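Local atomic coordinates of hydroxynitrile lyase (PDB entry 5XZT), a protein that probably acts as a lyase that cleaves cyanohydrins, and is a homodimer of small alpha/beta-barrel domains. Residues A[8-13]-A[101-106]; A[26-31]-A[63-68]. All coordinates share one frame; numbering follows the deposited sequence.

Interaction 1: A[8-13]-A[101-106]; sequences RHIVFN and LNYIIN
Arg8, His9 and Ile10 pair with Tyr103, Asn102 and Leu101 as antiparallel strands, the segment axes 4.9 Å apart at closest, and four backbone hydrogen bonds join the hydrogen-bonded pairs Arg8–Tyr103 and Ile10–Leu101. Between these lies the non-hydrogen-bonded pair His9–Asn102, where the side chains make the bond instead: His9 ND1 donates to Asn102 OD1 at 2.6 Å. The acceptor lies in the imidazole plane, and the amide, turned 28° from the ring, extends alongside it. This bond helps hold the imidazole's rotation, while Asn102 ND2 is taken by Glu55 of the second subunit. On the other face of the sheet, Arg8 CB sits over the Tyr103 ring, 3.9 Å from its centroid, in a CH-pi contact. With CG of Tyr103 between its own backbone N and carbonyl carbon (chi1 55°), the ring swings across toward strand 7-15, and its edge reaches Ile10, whose CD1 is 3.1 Å from Tyr103 OH. Bends at chi2 and chi3 carry the Arg8 guanidinium back over Ile105, so that Ile105 CD1 lies 3.5 Å from Arg8 CZ, under the centre of the flat group. Glu66 of the second subunit takes both polar ends, in a salt bridge with Arg8 and a hydrogen bond with Tyr103 OH, while Arg8 NH1 also turns to strand 63-69 of its own chain. The pairing joins the first strand of the dimeric alpha/beta-barrel fold to its last, with strand 63-69 on the far side of 7-15 and helix 21-33 and Phe75 facing His9.

Interaction 2: A[26-31]-A[63-68]; sequences QIIADY and HAYEST
Ile28 and Tyr31, one helical turn apart, reach from helix 21-33 down to His63 and Tyr65 of the strand beneath. At the start of the segment Gln26 turns the other way and braces its own helix, its NE2 donating to Asp30 OD1 at 2.8 Å from above the carboxylate plane. Ile28 divides its work between two rings: CD1 comes within 3.6 Å of His63 CD2, while CG1 lies in the plane of the phenol at its edge, 4.0 Å from Tyr65 CE2. The axes of the segments 26-31 and 63-68 come within 11.5 Å and run almost parallel, at 9°, which is the helical layer lying over the antiparallel sheet in the ferredoxin-like fold of this domain family. Tyr31 ends the segment. Its CG is anti to the backbone N (chi1 -170°), which sends the phenol from the helix down toward the sheet, slanting across the Tyr65 side chain with the ring planes 43° apart and Tyr31 CE2 3.7 Å from Tyr65 CB. Beyond the ring, Tyr31 OH meets a water at 2.8 Å that also bonds Ser67 OG at 2.9 Å and, weakly, the backbone oxygen of Tyr65. The hydroxyl of Tyr65 is instead hydrogen-bonded to Tyr15.

Both contacts are buried and share one sheet, but interaction 2, a helix laid on the sheet, is centred about 4 Å from the centre of the chain, whereas interaction 1, strand on strand, is centred about 9 Å from it and ends in partly exposed residues. The chemistry follows: backbone bonds, a histidine–asparagine bond and one arginine turned to the dimer interface in the first, apolar and aromatic packing with one bridging water in the second. They meet through probable hydrogen bonds of Arg8 NH1 to Thr68 OG1 and Asn13 OD1 to Tyr65 OH, and where His9 packs against Tyr31. A hexane-1,6-diol, probably from crystallisation, lies near both rings, consistent with a pocket between helices and sheet.

Interaction 1: A[8-13]-A[101-106]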
# COMPACT_ATOMS: atom_id res chain seq x y z
N ARG A 8 -4.02 8.98 -1.18
CA ARG A 8 -3.15 8.11 -0.42
C ARG A 8 -1.84 7.92 -1.18
O ARG A 8 -1.84 7.80 -2.40
CB ARG A 8 -3.80 6.74 -0.20
CG ARG A 8 -3.13 5.91 0.89
CD ARG A 8 -3.65 6.31 2.27
NE ARG A 8 -4.96 5.73 2.49
CZ ARG A 8 -5.91 6.22 3.28
NH1 ARG A 8 -5.74 7.32 4.00
NH2 ARG A 8 -7.08 5.57 3.38
N HIS A 9 -0.74 7.88 -0.43
CA HIS A 9 0.59 7.68 -0.96
C HIS A 9 1.10 6.45 -0.24
O HIS A 9 1.31 6.49 0.98
CB HIS A 9 1.44 8.92 -0.66
CG HIS A 9 2.90 8.79 -0.99
ND1 HIS A 9 3.40 9.04 -2.24
CD2 HIS A 9 3.96 8.53 -0.20
CE1 HIS A 9 4.72 8.90 -2.22
NE2 HIS A 9 5.08 8.59 -1.00
N ILE A 10 1.25 5.35 -0.97
CA ILE A 10 1.72 4.11 -0.39
C ILE A 10 3.01 3.68 -1.05
O ILE A 10 3.09 3.58 -2.27
CB ILE A 10 0.67 2.97 -0.41
CG1 ILE A 10 -0.61 3.45 0.32
CG2 ILE A 10 1.28 1.73 0.25
CD1 ILE A 10 -1.57 2.34 0.70
N VAL A 11 4.00 3.45 -0.21
CA VAL A 11 5.33 3.00 -0.59
C VAL A 11 5.58 1.59 -0.08
O VAL A 11 5.34 1.29 1.10
CB VAL A 11 6.38 3.93 0.02
CG1 VAL A 11 7.80 3.45 -0.28
CG2 VAL A 11 6.15 5.36 -0.46
N PHE A 12 6.06 0.71 -0.96
CA PHE A 12 6.64 -0.56 -0.55
C PHE A 12 8.15 -0.50 -0.88
O PHE A 12 8.50 -0.03 -1.95
CB PHE A 12 6.07 -1.74 -1.32
CG PHE A 12 4.62 -2.06 -1.09
CD1 PHE A 12 3.90 -1.57 -0.01
CD2 PHE A 12 3.99 -2.92 -1.97
CE1 PHE A 12 2.56 -1.92 0.16
CE2 PHE A 12 2.66 -3.28 -1.80
CZ PHE A 12 1.94 -2.78 -0.73
N ASN A 13 9.01 -0.97 0.01
CA ASN A 13 10.43 -1.09 -0.32
C ASN A 13 11.09 -2.31 0.30
O ASN A 13 10.50 -3.06 1.09
CB ASN A 13 11.19 0.22 0.01
CG ASN A 13 11.73 0.29 1.43
OD1 ASN A 13 11.07 -0.13 2.37
ND2 ASN A 13 12.95 0.84 1.58
N LEU A 101 2.56 3.98 -5.16
CA LEU A 101 1.33 4.38 -5.81
C LEU A 101 0.74 5.58 -5.09
O LEU A 101 0.84 5.70 -3.85
CB LEU A 101 0.31 3.24 -5.90
CG LEU A 101 0.44 2.34 -7.13
CD1 LEU A 101 1.61 1.39 -6.96
CD2 LEU A 101 -0.84 1.57 -7.37
N ASN A 102 0.16 6.47 -5.87
CA ASN A 102 -0.54 7.65 -5.37
C ASN A 102 -1.93 7.60 -5.97
O ASN A 102 -2.06 7.49 -7.18
CB ASN A 102 0.16 8.91 -5.85
CG ASN A 102 1.49 9.11 -5.20
OD1 ASN A 102 1.56 9.41 -4.02
ND2 ASN A 102 2.56 8.95 -5.97
N TYR A 103 -2.97 7.67 -5.14
CA TYR A 103 -4.33 7.52 -5.66
C TYR A 103 -5.37 8.24 -4.84
O TYR A 103 -5.25 8.37 -3.62
CB TYR A 103 -4.71 6.04 -5.79
CG TYR A 103 -4.56 5.25 -4.51
CD1 TYR A 103 -3.33 4.74 -4.14
CD2 TYR A 103 -5.66 5.00 -3.68
CE1 TYR A 103 -3.17 4.01 -2.98
CE2 TYR A 103 -5.51 4.26 -2.50
CZ TYR A 103 -4.25 3.77 -2.18
OH TYR A 103 -4.04 3.03 -1.05
N ILE A 104 -6.42 8.69 -5.54
CA ILE A 104 -7.60 9.20 -4.88
C ILE A 104 -8.28 8.00 -4.22
O ILE A 104 -8.48 6.96 -4.86
CB ILE A 104 -8.60 9.84 -5.86
CG1 ILE A 104 -8.00 11.05 -6.57
CG2 ILE A 104 -9.86 10.27 -5.13
CD1 ILE A 104 -8.88 11.55 -7.70
N ILE A 105 -8.66 8.18 -2.97
CA ILE A 105 -9.26 7.13 -2.16
C ILE A 105 -10.73 7.00 -2.55
O ILE A 105 -11.48 7.97 -2.41
CB ILE A 105 -9.08 7.47 -0.65
CG1 ILE A 105 -7.58 7.48 -0.29
CG2 ILE A 105 -9.82 6.50 0.24
CD1 ILE A 105 -7.23 8.38 0.88
N ASN A 106 -11.11 5.83 -3.10
CA ASN A 106 -12.52 5.51 -3.41
C ASN A 106 -13.02 4.46 -2.42
O ASN A 106 -12.26 3.59 -2.02
CB ASN A 106 -12.67 4.91 -4.81
CG ASN A 106 -12.06 5.76 -5.90
OD1 ASN A 106 -12.18 6.99 -5.89
ND2 ASN A 106 -11.41 5.11 -6.87

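Interaction 2: A[26-31]-A[63-68]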
# COMPACT_ATOMS: atom_id res chain seq x y z
N GLN A 26 16.81 4.34 11.72
CA GLN A 26 16.99 5.79 11.60
C GLN A 26 16.28 6.36 10.38
O GLN A 26 15.65 7.40 10.46
CB GLN A 26 18.47 6.18 11.54
CG GLN A 26 18.73 7.68 11.63
CD GLN A 26 18.26 8.27 12.95
OE1 GLN A 26 18.74 7.88 14.01
NE2 GLN A 26 17.31 9.20 12.89
N ILE A 27 16.42 5.68 9.25
CA ILE A 27 15.82 6.15 8.01
C ILE A 27 14.29 6.18 8.15
O ILE A 27 13.66 7.16 7.74
CB ILE A 27 16.24 5.28 6.81
CG1 ILE A 27 17.72 5.54 6.48
CG2 ILE A 27 15.41 5.61 5.59
CD1 ILE A 27 18.30 4.53 5.51
N ILE A 28 13.73 5.15 8.78
CA ILE A 28 12.28 5.07 9.01
C ILE A 28 11.83 6.18 9.97
O ILE A 28 10.81 6.87 9.73
CB ILE A 28 11.87 3.65 9.51
CG1 ILE A 28 12.09 2.64 8.36
CG2 ILE A 28 10.41 3.61 9.95
CD1 ILE A 28 12.06 1.20 8.78
N ALA A 29 12.59 6.37 11.05
CA ALA A 29 12.31 7.46 11.98
C ALA A 29 12.32 8.83 11.28
O ALA A 29 11.43 9.66 11.53
CB ALA A 29 13.30 7.45 13.13
N ASP A 30 13.34 9.06 10.45
CA ASP A 30 13.49 10.29 9.67
C ASP A 30 12.30 10.52 8.76
O ASP A 30 11.85 11.64 8.61
CB ASP A 30 14.78 10.28 8.82
CG ASP A 30 16.06 10.39 9.65
OD1 ASP A 30 16.02 10.71 10.86
OD2 ASP A 30 17.14 10.16 9.07
N TYR A 31 11.80 9.45 8.15
CA TYR A 31 10.62 9.53 7.28
C TYR A 31 9.40 10.01 8.08
O TYR A 31 8.76 11.01 7.71
CB TYR A 31 10.36 8.16 6.64
CG TYR A 31 9.32 8.11 5.52
CD1 TYR A 31 8.63 9.24 5.07
CD2 TYR A 31 9.08 6.90 4.86
CE1 TYR A 31 7.70 9.16 4.03
CE2 TYR A 31 8.15 6.82 3.83
CZ TYR A 31 7.46 7.94 3.43
OH TYR A 31 6.54 7.84 2.39
N HIS A 63 8.85 -3.78 3.67
CA HIS A 63 8.30 -2.65 4.43
C HIS A 63 7.22 -1.93 3.60
O HIS A 63 7.34 -1.80 2.37
CB HIS A 63 9.39 -1.63 4.71
CG HIS A 63 10.39 -2.05 5.74
ND1 HIS A 63 11.34 -3.02 5.52
CD2 HIS A 63 10.62 -1.57 6.99
CE1 HIS A 63 12.08 -3.16 6.60
NE2 HIS A 63 11.68 -2.28 7.50
N ALA A 64 6.18 -1.46 4.29
CA ALA A 64 5.14 -0.61 3.72
C ALA A 64 5.05 0.68 4.53
O ALA A 64 5.26 0.67 5.75
CB ALA A 64 3.80 -1.31 3.71
N TYR A 65 4.78 1.78 3.85
CA TYR A 65 4.58 3.09 4.48
C TYR A 65 3.39 3.77 3.82
O TYR A 65 3.32 3.86 2.59
CB TYR A 65 5.81 3.98 4.32
CG TYR A 65 7.13 3.29 4.46
CD1 TYR A 65 7.64 2.54 3.41
CD2 TYR A 65 7.87 3.36 5.64
CE1 TYR A 65 8.84 1.88 3.51
CE2 TYR A 65 9.09 2.70 5.75
CZ TYR A 65 9.57 1.97 4.68
OH TYR A 65 10.78 1.30 4.76
N GLU A 66 2.48 4.29 4.63
CA GLU A 66 1.32 4.97 4.11
C GLU A 66 1.27 6.39 4.63
O GLU A 66 1.57 6.63 5.79
CB GLU A 66 0.06 4.29 4.58
CG GLU A 66 -0.08 2.84 4.18
CD GLU A 66 -1.45 2.31 4.56
OE1 GLU A 66 -2.47 3.02 4.27
OE2 GLU A 66 -1.53 1.25 5.21
N SER A 67 0.85 7.30 3.77
CA SER A 67 0.53 8.68 4.17
C SER A 67 -0.63 9.23 3.36
O SER A 67 -0.99 8.70 2.30
CB SER A 67 1.76 9.57 4.06
OG SER A 67 2.40 9.40 2.83
N THR A 68 -1.24 10.28 3.91
CA THR A 68 -2.45 10.86 3.34
C THR A 68 -2.20 12.34 3.10
O THR A 68 -1.60 13.01 3.95
CB THR A 68 -3.63 10.63 4.30
OG1 THR A 68 -3.79 9.22 4.49
CG2 THR A 68 -4.92 11.21 3.74
O HOH W 1 3.89 6.93 2.72